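Local coordinates for NAD nucleotidase (Haemophilus influenzae, PDB 3ZTV), which degrades NAD to adenosine and nicotinamide riboside in the periplasm, working both as an NAD(P) pyrophosphatase and as a zinc-dependent 5'-nucleotidase, at residues L158-K163 and L201-S206; V221-D226 and F260-W265; D178-A183 and I210-K215; V123-V128 and N138-Y143; I129-S134 and D173-D178. All blocks are in the same frame, centred on the assembly; numbering follows the deposited sequence.

Contact 1: L158-K163 and L201-S206; sequences LDTVNK and LSHAGS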
# COMPACT_ATOMS: atom_id res chain seq x y z
N LEU A 158 9.77 -10.48 -7.53
CA LEU A 158 9.36 -9.66 -6.38
C LEU A 158 10.46 -9.59 -5.33
O LEU A 158 11.12 -10.59 -5.06
CB LEU A 158 8.08 -10.25 -5.74
CG LEU A 158 7.16 -9.31 -4.96
CD1 LEU A 158 6.40 -8.37 -5.88
CD2 LEU A 158 6.17 -10.12 -4.11
N ASP A 159 10.62 -8.42 -4.71
CA ASP A 159 11.61 -8.22 -3.65
C ASP A 159 10.97 -7.83 -2.33
O ASP A 159 9.84 -7.31 -2.30
CB ASP A 159 12.59 -7.11 -4.06
CG ASP A 159 14.00 -7.27 -3.47
OD1 ASP A 159 14.23 -8.08 -2.54
OD2 ASP A 159 14.90 -6.54 -3.96
N THR A 160 11.67 -8.11 -1.25
CA THR A 160 11.30 -7.58 0.05
C THR A 160 11.51 -6.06 0.07
O THR A 160 12.51 -5.55 -0.45
CB THR A 160 12.08 -8.30 1.17
OG1 THR A 160 11.56 -7.89 2.44
CG2 THR A 160 13.61 -8.05 1.08
N VAL A 161 10.55 -5.33 0.64
CA VAL A 161 10.55 -3.86 0.57
C VAL A 161 11.26 -3.19 1.75
O VAL A 161 12.35 -2.62 1.58
CB VAL A 161 9.13 -3.29 0.37
CG1 VAL A 161 9.15 -1.77 0.46
CG2 VAL A 161 8.56 -3.75 -0.97
N ASN A 162 10.66 -3.23 2.93
CA ASN A 162 11.21 -2.52 4.09
C ASN A 162 12.66 -2.91 4.39
O ASN A 162 13.51 -2.06 4.65
CB ASN A 162 10.34 -2.74 5.34
CG ASN A 162 8.97 -2.10 5.23
OD1 ASN A 162 8.75 -1.19 4.43
ND2 ASN A 162 8.04 -2.57 6.05
N LYS A 163 12.95 -4.21 4.36
CA LYS A 163 14.29 -4.69 4.65
C LYS A 163 15.33 -4.10 3.69
O LYS A 163 16.44 -3.73 4.09
CB LYS A 163 14.33 -6.22 4.63
CG LYS A 163 15.69 -6.80 4.95
CD LYS A 163 15.66 -8.32 4.98
CE LYS A 163 14.88 -8.85 6.17
NZ LYS A 163 15.07 -10.33 6.33
N LEU A 201 8.44 -15.52 -8.33
CA LEU A 201 9.83 -15.71 -7.89
C LEU A 201 10.12 -14.55 -6.94
O LEU A 201 10.36 -13.41 -7.38
CB LEU A 201 10.76 -15.69 -9.10
CG LEU A 201 12.25 -15.94 -8.85
CD1 LEU A 201 12.49 -17.28 -8.14
CD2 LEU A 201 13.03 -15.87 -10.14
N SER A 202 10.03 -14.82 -5.64
CA SER A 202 9.90 -13.77 -4.63
C SER A 202 10.91 -13.85 -3.50
O SER A 202 10.94 -14.80 -2.72
CB SER A 202 8.50 -13.76 -4.04
OG SER A 202 8.45 -12.90 -2.91
N HIS A 203 11.72 -12.78 -3.40
CA HIS A 203 12.62 -12.56 -2.27
C HIS A 203 11.93 -11.88 -1.09
O HIS A 203 12.60 -11.24 -0.25
CB HIS A 203 13.87 -11.75 -2.65
CG HIS A 203 15.08 -12.12 -1.84
ND1 HIS A 203 15.49 -11.47 -0.69
CD2 HIS A 203 15.94 -13.14 -2.01
CE1 HIS A 203 16.56 -12.07 -0.20
NE2 HIS A 203 16.86 -13.09 -1.00
N ALA A 204 10.60 -11.99 -1.00
CA ALA A 204 9.88 -11.35 0.11
C ALA A 204 10.06 -12.07 1.45
O ALA A 204 9.69 -11.51 2.49
CB ALA A 204 8.39 -11.21 -0.21
N GLY A 205 10.62 -13.28 1.42
CA GLY A 205 10.74 -14.11 2.61
C GLY A 205 9.55 -15.05 2.81
O GLY A 205 8.43 -14.78 2.32
N SER A 206 9.77 -16.14 3.53
CA SER A 206 8.70 -17.11 3.74
C SER A 206 7.44 -16.51 4.36
O SER A 206 6.33 -16.81 3.92
CB SER A 206 9.20 -18.30 4.58
OG SER A 206 10.01 -19.16 3.80
O HOH W 1 8.44 -8.94 2.86
O HOH W 2 12.02 -9.77 4.27

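Contact 2: V221-D226 and F260-W265; sequences VIVTGD and FVMEGW. With ZN (zinc ion), chain B.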
# COMPACT_ATOMS: atom_id res chain seq x y z
N VAL A 221 2.52 -20.98 -7.79
CA VAL A 221 3.73 -21.42 -7.09
C VAL A 221 4.54 -20.18 -6.70
O VAL A 221 4.72 -19.27 -7.52
CB VAL A 221 4.62 -22.36 -7.97
CG1 VAL A 221 5.84 -22.87 -7.19
CG2 VAL A 221 3.81 -23.55 -8.47
N ILE A 222 4.99 -20.15 -5.45
CA ILE A 222 5.84 -19.05 -4.98
C ILE A 222 7.21 -19.59 -4.55
O ILE A 222 7.35 -20.20 -3.48
CB ILE A 222 5.19 -18.24 -3.84
CG1 ILE A 222 3.75 -17.83 -4.20
CG2 ILE A 222 6.06 -17.04 -3.48
CD1 ILE A 222 3.00 -17.13 -3.09
N VAL A 223 8.20 -19.34 -5.39
CA VAL A 223 9.57 -19.79 -5.19
C VAL A 223 10.27 -18.72 -4.37
O VAL A 223 10.33 -17.55 -4.80
CB VAL A 223 10.28 -19.98 -6.56
CG1 VAL A 223 11.72 -20.49 -6.38
CG2 VAL A 223 9.46 -20.92 -7.46
N THR A 224 10.75 -19.10 -3.19
CA THR A 224 11.09 -18.15 -2.13
C THR A 224 12.59 -17.93 -1.89
O THR A 224 13.40 -18.87 -1.98
CB THR A 224 10.46 -18.64 -0.81
OG1 THR A 224 9.03 -18.67 -0.95
CG2 THR A 224 10.81 -17.78 0.38
N GLY A 225 12.92 -16.68 -1.56
CA GLY A 225 14.19 -16.34 -0.95
C GLY A 225 14.01 -15.39 0.21
O GLY A 225 12.91 -14.89 0.46
N ASP A 226 15.13 -15.16 0.90
CA ASP A 226 15.32 -14.20 2.01
C ASP A 226 15.35 -14.78 3.41
O ASP A 226 16.12 -14.29 4.25
CB ASP A 226 14.38 -12.98 1.98
CG ASP A 226 14.83 -11.88 2.95
OD1 ASP A 226 15.93 -11.32 2.78
OD2 ASP A 226 14.09 -11.57 3.92
N PHE A 260 1.42 -23.32 -3.89
CA PHE A 260 2.58 -24.00 -3.30
C PHE A 260 3.71 -23.00 -3.05
O PHE A 260 3.94 -22.11 -3.87
CB PHE A 260 3.03 -25.14 -4.21
CG PHE A 260 1.97 -26.17 -4.40
CD1 PHE A 260 1.79 -27.17 -3.45
CD2 PHE A 260 1.09 -26.12 -5.47
CE1 PHE A 260 0.77 -28.12 -3.58
CE2 PHE A 260 0.07 -27.07 -5.61
CZ PHE A 260 -0.08 -28.06 -4.67
N VAL A 261 4.37 -23.12 -1.90
CA VAL A 261 5.43 -22.20 -1.49
C VAL A 261 6.63 -23.01 -1.03
O VAL A 261 6.49 -23.96 -0.25
CB VAL A 261 4.95 -21.34 -0.29
CG1 VAL A 261 6.06 -20.40 0.20
CG2 VAL A 261 3.68 -20.57 -0.64
N MET A 262 7.83 -22.66 -1.49
CA MET A 262 9.02 -23.38 -1.03
C MET A 262 10.29 -22.55 -1.17
O MET A 262 10.40 -21.72 -2.08
CB MET A 262 9.18 -24.73 -1.75
CG MET A 262 9.62 -24.66 -3.19
SD MET A 262 8.39 -24.02 -4.34
CE MET A 262 9.17 -24.49 -5.89
N GLU A 263 11.24 -22.80 -0.27
CA GLU A 263 12.57 -22.19 -0.28
C GLU A 263 13.61 -23.31 -0.34
O GLU A 263 13.27 -24.50 -0.12
CB GLU A 263 12.77 -21.33 0.97
CG GLU A 263 13.95 -20.39 0.94
CD GLU A 263 13.91 -19.34 2.03
OE1 GLU A 263 13.26 -19.55 3.07
OE2 GLU A 263 14.53 -18.28 1.85
N GLY A 264 14.86 -22.94 -0.62
CA GLY A 264 15.95 -23.90 -0.77
C GLY A 264 17.12 -23.63 0.17
O GLY A 264 18.29 -23.63 -0.24
N TRP A 265 16.81 -23.42 1.45
CA TRP A 265 17.84 -23.19 2.46
C TRP A 265 18.68 -21.96 2.08
O TRP A 265 18.09 -20.90 1.81
CB TRP A 265 18.69 -24.46 2.67
CG TRP A 265 19.29 -24.61 4.05
CD1 TRP A 265 19.11 -23.78 5.12
CD2 TRP A 265 20.15 -25.67 4.50
NE1 TRP A 265 19.81 -24.26 6.21
CE2 TRP A 265 20.45 -25.41 5.86
CE3 TRP A 265 20.69 -26.81 3.89
CZ2 TRP A 265 21.29 -26.25 6.61
CZ3 TRP A 265 21.51 -27.63 4.63
CH2 TRP A 265 21.81 -27.35 5.98
ZN ZN B . 17.65 -11.63 1.54
O HOH W 3 18.46 -12.71 3.03

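Contact 3: D178-A183 and I210-K215; sequences DEIATA and IEIAQK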
# COMPACT_ATOMS: atom_id res chain seq x y z
N ASP A 178 4.51 -2.13 -2.49
CA ASP A 178 4.04 -3.18 -1.60
C ASP A 178 4.02 -4.56 -2.25
O ASP A 178 3.55 -4.72 -3.38
CB ASP A 178 2.63 -2.84 -1.10
CG ASP A 178 2.11 -3.85 -0.12
OD1 ASP A 178 2.62 -3.90 1.01
OD2 ASP A 178 1.17 -4.59 -0.49
N GLU A 179 4.54 -5.54 -1.52
CA GLU A 179 4.63 -6.92 -2.01
C GLU A 179 3.27 -7.52 -2.37
O GLU A 179 3.09 -8.06 -3.46
CB GLU A 179 5.34 -7.83 -0.99
CG GLU A 179 6.79 -7.44 -0.63
CD GLU A 179 6.90 -6.56 0.63
OE1 GLU A 179 5.92 -5.84 0.95
OE2 GLU A 179 7.98 -6.60 1.28
N ILE A 180 2.32 -7.48 -1.43
CA ILE A 180 0.99 -8.05 -1.67
C ILE A 180 0.26 -7.34 -2.82
O ILE A 180 -0.25 -8.00 -3.73
CB ILE A 180 0.13 -8.03 -0.38
CG1 ILE A 180 0.71 -9.01 0.64
CG2 ILE A 180 -1.34 -8.33 -0.69
CD1 ILE A 180 0.09 -8.93 2.02
N ALA A 181 0.22 -6.01 -2.79
CA ALA A 181 -0.47 -5.30 -3.86
C ALA A 181 0.15 -5.58 -5.22
O ALA A 181 -0.54 -5.83 -6.20
CB ALA A 181 -0.51 -3.80 -3.59
N THR A 182 1.47 -5.55 -5.29
CA THR A 182 2.12 -5.79 -6.57
C THR A 182 1.81 -7.19 -7.09
O THR A 182 1.52 -7.38 -8.28
CB THR A 182 3.66 -5.57 -6.51
OG1 THR A 182 3.93 -4.21 -6.13
CG2 THR A 182 4.30 -5.89 -7.86
N ALA A 183 1.92 -8.19 -6.22
CA ALA A 183 1.61 -9.56 -6.61
C ALA A 183 0.19 -9.68 -7.18
O ALA A 183 -0.01 -10.27 -8.24
CB ALA A 183 1.83 -10.53 -5.45
N ILE A 210 3.96 -16.67 2.36
CA ILE A 210 2.84 -17.42 2.92
C ILE A 210 1.59 -16.53 3.01
O ILE A 210 0.47 -16.98 2.71
CB ILE A 210 3.23 -18.03 4.28
CG1 ILE A 210 4.24 -19.16 4.05
CG2 ILE A 210 2.00 -18.55 5.02
CD1 ILE A 210 4.98 -19.61 5.31
N GLU A 211 1.77 -15.28 3.41
CA GLU A 211 0.66 -14.33 3.41
C GLU A 211 0.11 -14.12 1.99
O GLU A 211 -1.12 -14.11 1.79
CB GLU A 211 1.11 -12.99 4.02
CG GLU A 211 -0.02 -12.02 4.30
CD GLU A 211 0.46 -10.69 4.86
OE1 GLU A 211 1.68 -10.43 4.82
OE2 GLU A 211 -0.38 -9.91 5.34
N ILE A 212 0.99 -13.94 1.01
CA ILE A 212 0.55 -13.79 -0.37
C ILE A 212 -0.26 -15.00 -0.83
O ILE A 212 -1.33 -14.85 -1.45
CB ILE A 212 1.77 -13.53 -1.30
CG1 ILE A 212 2.37 -12.15 -1.02
CG2 ILE A 212 1.37 -13.67 -2.76
CD1 ILE A 212 3.71 -11.89 -1.74
N ALA A 213 0.22 -16.20 -0.51
CA ALA A 213 -0.48 -17.43 -0.89
C ALA A 213 -1.92 -17.44 -0.39
O ALA A 213 -2.82 -17.91 -1.08
CB ALA A 213 0.27 -18.65 -0.39
N GLN A 214 -2.14 -16.89 0.81
CA GLN A 214 -3.46 -16.94 1.44
C GLN A 214 -4.34 -15.75 1.12
O GLN A 214 -5.56 -15.81 1.32
CB GLN A 214 -3.31 -17.10 2.95
CG GLN A 214 -2.67 -18.42 3.34
CD GLN A 214 -2.40 -18.50 4.83
OE1 GLN A 214 -1.40 -17.97 5.31
NE2 GLN A 214 -3.29 -19.16 5.56
N LYS A 215 -3.75 -14.67 0.63
CA LYS A 215 -4.47 -13.41 0.43
C LYS A 215 -4.60 -12.97 -1.01
O LYS A 215 -5.36 -12.05 -1.32
CB LYS A 215 -3.83 -12.28 1.25
CG LYS A 215 -3.96 -12.46 2.75
CD LYS A 215 -3.45 -11.25 3.51
CE LYS A 215 -3.70 -11.41 5.01
NZ LYS A 215 -3.14 -10.28 5.80

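Contact 4: V123-V128 and N138-Y143; sequences VLSANV and NKWKPY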
# COMPACT_ATOMS: atom_id res chain seq x y z
N VAL A 123 16.80 -10.94 -15.60
CA VAL A 123 16.47 -10.49 -14.25
C VAL A 123 15.01 -10.01 -14.20
O VAL A 123 14.56 -9.27 -15.09
CB VAL A 123 17.42 -9.37 -13.78
CG1 VAL A 123 17.13 -8.98 -12.35
CG2 VAL A 123 18.88 -9.78 -13.94
N LEU A 124 14.28 -10.41 -13.15
CA LEU A 124 12.90 -9.98 -12.94
C LEU A 124 12.72 -9.30 -11.58
O LEU A 124 13.24 -9.78 -10.57
CB LEU A 124 11.96 -11.18 -12.99
CG LEU A 124 12.02 -12.09 -14.21
CD1 LEU A 124 11.13 -13.31 -13.99
CD2 LEU A 124 11.62 -11.33 -15.46
N SER A 125 11.94 -8.22 -11.56
CA SER A 125 11.51 -7.61 -10.30
C SER A 125 10.38 -6.62 -10.59
O SER A 125 10.59 -5.59 -11.23
CB SER A 125 12.66 -6.90 -9.58
OG SER A 125 12.22 -6.49 -8.30
N ALA A 126 9.17 -6.97 -10.14
CA ALA A 126 7.98 -6.18 -10.47
C ALA A 126 7.70 -5.03 -9.50
O ALA A 126 6.99 -4.11 -9.87
CB ALA A 126 6.75 -7.09 -10.56
N ASN A 127 8.24 -5.09 -8.28
CA ASN A 127 7.94 -4.06 -7.28
C ASN A 127 9.15 -3.17 -6.97
O ASN A 127 9.13 -2.40 -6.00
CB ASN A 127 7.34 -4.66 -6.00
CG ASN A 127 8.33 -5.51 -5.22
OD1 ASN A 127 9.18 -6.19 -5.80
ND2 ASN A 127 8.20 -5.50 -3.91
N VAL A 128 10.21 -3.30 -7.78
CA VAL A 128 11.40 -2.46 -7.65
C VAL A 128 11.59 -1.82 -9.02
O VAL A 128 11.91 -2.51 -10.00
CB VAL A 128 12.63 -3.30 -7.26
CG1 VAL A 128 13.83 -2.40 -7.03
CG2 VAL A 128 12.33 -4.14 -6.01
N ASN A 138 15.96 0.11 -17.07
CA ASN A 138 15.93 -0.91 -18.12
C ASN A 138 16.92 -2.07 -17.94
O ASN A 138 17.36 -2.67 -18.92
CB ASN A 138 16.14 -0.29 -19.51
CG ASN A 138 14.92 0.47 -20.00
OD1 ASN A 138 15.05 1.41 -20.79
ND2 ASN A 138 13.74 0.08 -19.54
N LYS A 139 17.28 -2.39 -16.70
CA LYS A 139 18.20 -3.49 -16.45
C LYS A 139 17.47 -4.79 -16.06
O LYS A 139 18.07 -5.85 -15.99
CB LYS A 139 19.21 -3.12 -15.37
CG LYS A 139 20.17 -1.99 -15.76
CD LYS A 139 20.99 -2.34 -16.99
CE LYS A 139 22.02 -1.25 -17.31
NZ LYS A 139 22.74 -1.54 -18.57
N TRP A 140 16.16 -4.69 -15.82
CA TRP A 140 15.33 -5.86 -15.56
C TRP A 140 13.90 -5.56 -15.95
O TRP A 140 13.56 -4.40 -16.24
CB TRP A 140 15.40 -6.27 -14.09
CG TRP A 140 14.95 -5.24 -13.09
CD1 TRP A 140 13.65 -4.95 -12.71
CD2 TRP A 140 15.80 -4.41 -12.30
NE1 TRP A 140 13.66 -3.98 -11.73
CE2 TRP A 140 14.96 -3.62 -11.48
CE3 TRP A 140 17.19 -4.23 -12.22
CZ2 TRP A 140 15.48 -2.71 -10.56
CZ3 TRP A 140 17.69 -3.32 -11.32
CH2 TRP A 140 16.85 -2.56 -10.51
N LYS A 141 13.07 -6.60 -15.97
CA LYS A 141 11.65 -6.50 -16.32
C LYS A 141 10.79 -6.97 -15.16
O LYS A 141 11.27 -7.72 -14.31
CB LYS A 141 11.36 -7.33 -17.57
CG LYS A 141 12.05 -6.80 -18.81
CD LYS A 141 11.64 -7.54 -20.07
CE LYS A 141 12.38 -8.86 -20.19
NZ LYS A 141 12.01 -9.61 -21.43
N PRO A 142 9.52 -6.55 -15.11
CA PRO A 142 8.66 -7.01 -14.01
C PRO A 142 8.23 -8.48 -14.13
O PRO A 142 8.01 -9.14 -13.11
CB PRO A 142 7.44 -6.08 -14.10
CG PRO A 142 7.42 -5.64 -15.55
CD PRO A 142 8.87 -5.49 -15.92
N TYR A 143 8.12 -8.99 -15.35
CA TYR A 143 7.67 -10.37 -15.57
C TYR A 143 8.17 -10.85 -16.92
O TYR A 143 8.70 -10.07 -17.72
CB TYR A 143 6.14 -10.50 -15.50
CG TYR A 143 5.43 -9.92 -16.72
CD1 TYR A 143 5.22 -8.54 -16.84
CD2 TYR A 143 4.98 -10.74 -17.75
CE1 TYR A 143 4.57 -8.01 -17.95
CE2 TYR A 143 4.35 -10.21 -18.87
CZ TYR A 143 4.14 -8.84 -18.96
OH TYR A 143 3.50 -8.29 -20.06
O HOH W 4 17.87 -8.53 -17.17

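Contact 5: I129-S134 and D173-D178; sequences IPDKSS and DVKFYD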
# COMPACT_ATOMS: atom_id res chain seq x y z
N ILE A 129 11.37 -0.51 -9.11
CA ILE A 129 11.22 0.14 -10.42
C ILE A 129 12.09 1.40 -10.51
O ILE A 129 11.80 2.40 -9.85
CB ILE A 129 9.73 0.49 -10.73
CG1 ILE A 129 8.82 -0.73 -10.53
CG2 ILE A 129 9.59 0.98 -12.15
CD1 ILE A 129 7.32 -0.44 -10.77
N PRO A 130 13.17 1.36 -11.31
CA PRO A 130 14.02 2.55 -11.40
C PRO A 130 13.45 3.64 -12.30
O PRO A 130 12.86 3.34 -13.35
CB PRO A 130 15.32 2.00 -11.99
CG PRO A 130 15.31 0.54 -11.66
CD PRO A 130 13.86 0.17 -11.82
N ASP A 131 13.63 4.89 -11.89
CA ASP A 131 13.29 6.04 -12.73
C ASP A 131 14.23 6.10 -13.93
O ASP A 131 15.31 5.49 -13.93
CB ASP A 131 13.38 7.34 -11.92
CG ASP A 131 12.31 7.46 -10.85
OD1 ASP A 131 11.23 6.86 -11.00
OD2 ASP A 131 12.54 8.19 -9.87
N LYS A 132 13.81 6.85 -14.93
CA LYS A 132 14.53 7.01 -16.18
C LYS A 132 16.01 7.36 -16.02
O LYS A 132 16.86 6.81 -16.73
CB LYS A 132 13.83 8.07 -17.03
CG LYS A 132 14.53 8.40 -18.34
CD LYS A 132 13.78 9.50 -19.07
CE LYS A 132 14.35 9.74 -20.46
NZ LYS A 132 13.43 10.59 -21.26
N SER A 133 16.33 8.25 -15.10
CA SER A 133 17.71 8.73 -14.97
C SER A 133 18.58 7.77 -14.16
O SER A 133 19.80 7.93 -14.12
CB SER A 133 17.75 10.14 -14.38
OG SER A 133 17.50 11.13 -15.37
N SER A 134 17.97 6.77 -13.53
CA SER A 134 18.73 5.80 -12.75
C SER A 134 19.71 5.02 -13.62
O SER A 134 19.43 4.69 -14.77
CB SER A 134 17.77 4.82 -12.08
OG SER A 134 18.47 3.89 -11.26
N ASP A 173 16.51 6.99 -6.73
CA ASP A 173 15.83 6.89 -8.02
C ASP A 173 15.25 5.50 -8.28
O ASP A 173 14.77 5.23 -9.38
CB ASP A 173 16.72 7.35 -9.18
CG ASP A 173 18.02 6.57 -9.28
OD1 ASP A 173 18.05 5.37 -8.93
OD2 ASP A 173 19.03 7.16 -9.72
N VAL A 174 15.32 4.64 -7.27
CA VAL A 174 14.67 3.32 -7.33
C VAL A 174 13.45 3.32 -6.42
O VAL A 174 13.57 3.55 -5.22
CB VAL A 174 15.63 2.21 -6.89
CG1 VAL A 174 14.94 0.85 -6.98
CG2 VAL A 174 16.88 2.24 -7.75
N LYS A 175 12.28 3.07 -6.99
CA LYS A 175 11.03 3.10 -6.24
C LYS A 175 10.55 1.68 -5.90
O LYS A 175 10.62 0.77 -6.74
CB LYS A 175 9.96 3.87 -7.03
CG LYS A 175 9.96 5.40 -6.81
CD LYS A 175 11.31 6.04 -7.07
CE LYS A 175 11.23 7.57 -6.96
NZ LYS A 175 10.48 8.21 -8.09
N PHE A 176 10.07 1.52 -4.68
CA PHE A 176 9.60 0.22 -4.19
C PHE A 176 8.09 0.24 -3.95
O PHE A 176 7.54 1.25 -3.49
CB PHE A 176 10.29 -0.13 -2.86
CG PHE A 176 11.75 -0.48 -3.00
CD1 PHE A 176 12.71 0.51 -3.20
CD2 PHE A 176 12.17 -1.80 -2.93
CE1 PHE A 176 14.05 0.18 -3.32
CE2 PHE A 176 13.51 -2.13 -3.06
CZ PHE A 176 14.45 -1.14 -3.25
N TYR A 177 7.43 -0.88 -4.22
CA TYR A 177 5.98 -1.02 -4.05
C TYR A 177 5.62 -2.25 -3.21
O TYR A 177 6.33 -3.27 -3.22
CB TYR A 177 5.30 -1.03 -5.43
CG TYR A 177 5.51 0.32 -6.10
CD1 TYR A 177 4.64 1.38 -5.84
CD2 TYR A 177 6.61 0.56 -6.91
CE1 TYR A 177 4.85 2.63 -6.41
CE2 TYR A 177 6.82 1.80 -7.49
CZ TYR A 177 5.95 2.83 -7.23
OH TYR A 177 6.18 4.07 -7.79
N ASP A 178 4.51 -2.13 -2.49
CA ASP A 178 4.04 -3.18 -1.60
C ASP A 178 4.02 -4.56 -2.25
O ASP A 178 3.55 -4.72 -3.38
CB ASP A 178 2.63 -2.84 -1.10
CG ASP A 178 2.11 -3.85 -0.12
OD1 ASP A 178 2.62 -3.90 1.01
OD2 ASP A 178 1.17 -4.59 -0.49

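Contact 1: L158-K163 and L201-S206
The imidazole of His-203 has methyl CG2 of Thr-160 at its edge, near the ring plane, and OD1 of Asp-159 lying obliquely to it. Carboxylate and ring planes stand 86° apart, and Asp-159 OD1 comes within 3.7 Å of His-203 CB. The ring tip lies about 2 Å from a zinc, but CE1 is modelled as its closest atom, so atom-specific bonds of the ring, such as NE2 to Asp-20 OD1, are doubtful. The backbones pair in parallel: His-203 N gives to Leu-158 O at 2.8 Å, and Leu-158 N to Leu-201 O at 3.0 Å. Thr-160 OG1 is anti to the backbone N (chi1 -172°), CG2 between N and carbonyl carbon, and CB 3.3 Å from His-203 O. Ser-202 OG accepts from Ala-204 N at 3.0 Å, an ST turn, and also bonds Asn-209. A strand end carrying a probable zinc ligand is characteristic of the calcineurin-like phosphoesterase sheet. Strands 151-159 and 198-203 are adjacent in it, with helices 179-191 and 206-215 covering Leu-158.

Contact 2: V221-D226 and F260-W265
In Met-262, CG lies between the backbone N and the carbonyl carbon (chi1 73°), and chi2 of -71° bends the chain about CB-CG, setting SD toward Val-221. The methyl CE of Met-262 rests 3.9 Å from both Val-221 CG1 and Val-223 CG2. This is parallel pairing in a central sheet of the calcineurin-like metallophosphoesterase fold, the segment axes only 13° apart. Ile-222 N gives to Phe-260 O at 2.7 Å, and Thr-224 N to Met-262 O at 2.9 Å. Beyond Met-262, Glu-263 CD comes 3.8 Å from Thr-224 CG2. Glu-263 OE2 is near Asp-226 N, but the angle is too poor for a bond; the carboxylate instead accepts from Ser-227 OG and the backbone N atoms of His-228 and Tyr-229. The loop just after the strand brings Asp-226 to a zinc that Asp-70 and Asn-102 also bind, while its OD2 forms a salt bridge with Lys-163. Asp-226 OD1 is 2.1 Å from the metal, and a water 2.0 Å from the zinc donates to Asp-226 O.

Contact 3: D178-A183 and I210-K215
Ile-180 crosses from one helix to the other by its longer branch. From CB, a chi1 of -69° sets CG1 anti to the carbonyl carbon, where it meets Ile-212 CG1 at 3.9 Å as the two side chains slide past each other in opposite directions. Ile-180 CD1, the tip, lies over the face of the Glu-211 carboxylate, 3.4 Å from Glu-211 CD and almost equally near to both oxygens, the two side chains crossing at about a right angle. Salt bridges hold that carboxylate beneath the methyl: Lys-215 NZ meets the anti lone pair of Glu-211 OE2 at 2.8 Å, and Lys-208 pairs with OE1. On the buried side, Ile-212 CG2 touches Ala-183 CB at 4.2 Å, and Ile-212 CD1 sits 4.2 Å from Glu-179 O. The segment axes pass 10.1 Å apart at a crossing angle of -46°. Helix 179-191 begins beside this patch with an N-cap, Asp-178 OD2 accepting from Ala-181 N at 2.9 Å, and its Thr-182 packs on Ile-185 of the second subunit. Neighbouring helices laid against one face of a sheet, with Leu-158 beneath Ile-212, are the outer layer expected of the alpha-beta-beta-alpha sandwich of calcineurin-like phosphoesterases.

Contact 4: V123-V128 and N138-Y143
Lys-141 makes a single beta bridge with Leu-124, its N giving to Val-123 O at 3.2 Å and its O accepting from Ser-125 N at 2.9 Å. The bridge lies at the margin of a large mixed sheet of the calcineurin-like phosphoesterase domain, strand 123-124 being its outermost strand on this side. Trp-140 makes the largest single contribution. Its chi1 of 60° puts CG between the backbone N and the carbonyl carbon, and chi2 of 81° turns the ring so that Trp-140 NE1 gives to Val-128 O at 2.9 Å. That oxygen lies only 2° out of the ring plane, so it is met in plane, at the edge; Ser-125 O sits near the same edge, 3.5 Å from Trp-140 CD1. Two valines add apolar contacts: Val-123 CG1 meets Trp-140 CB at 3.7 Å, and Val-128 CG1 touches Trp-140 CZ2. Farther along, Ala-126 CB packs against Pro-142 CB at 3.7 Å, and Leu-124 reaches the backbone of Tyr-143 with CD2. The 138-143 segment also faces the dimer partner, where Gln-192 of the second subunit bonds Tyr-143 O through NE2. Beside Val-123, one water joins the segments, accepting from Val-123 N at 3.1 Å and donating to Lys-139 O at 2.9 Å.

Contact 5: I129-S134 and D173-D178
Asp-131 OD2 forms a salt bridge with Lys-175 NZ at 2.7 Å, the shortest polar bond between the segments. The ammonium meets the syn lone pair of OD2; chi4 of -71° turns NZ back to the carboxylate. Next to this pair, Asp-131 N gives to Asp-173 O at 2.8 Å, practically straight at 176° and nearly along the C=O axis. The Asp-173 side chain takes another partner: Ser-134 OG donates to Asp-173 OD1 at 2.8 Å from well above the carboxylate plane, 62° out of it, and itself accepts from Leu-136 N. A type I turn from Asp-131 to Ser-134, closed by Ser-134 N to Asp-131 O at 3.0 Å, brings the serine round to that position. The backbone pairing is antiparallel. Ile-129 and Lys-175 form a hydrogen-bonded pair, Ile-129 N to Lys-175 O at 2.8 Å and Lys-175 N to Ile-129 O at 3.0 Å, followed by the non-hydrogen-bonded pair of Pro-130 and Val-174. On the lysine side of the pairing, Ile-129 CD1 meets Tyr-177 CE2 at 4.0 Å. The result is a two-stranded sheet of 128-130 and 174-176, reached by Asn-109 of helix 108-116 and met at its turn by Asn-255 of the second subunit, which accepts from Lys-132 N; strand 174-176 runs on through Tyr-177 and Asp-178 into helix 179-191.

How the contacts relate
From the N terminus, contact 4 closes the shortest loop, 123-143. Contact 5 opens within it at 129 and closes at 173-178, so the two cross; Asn-127 O to Tyr-177 N joins them. Contact 1 opens at 158, inside the span of contact 5, and closes at 201-206, crossing it in turn. Contact 3 opens at Asp-178, which it shares with contact 5, and closes at 210-215, crossing contact 1. Contact 2 follows in series. None nests. Contacts 1 and 2 are neighbours in one sheet, linked by Ser-202 N to Val-223 O and by the Lys-163 to Asp-226 salt bridge near zinc; contact 3 covers that sheet with helices, while contacts 3, 4 and 5 all touch the second subunit.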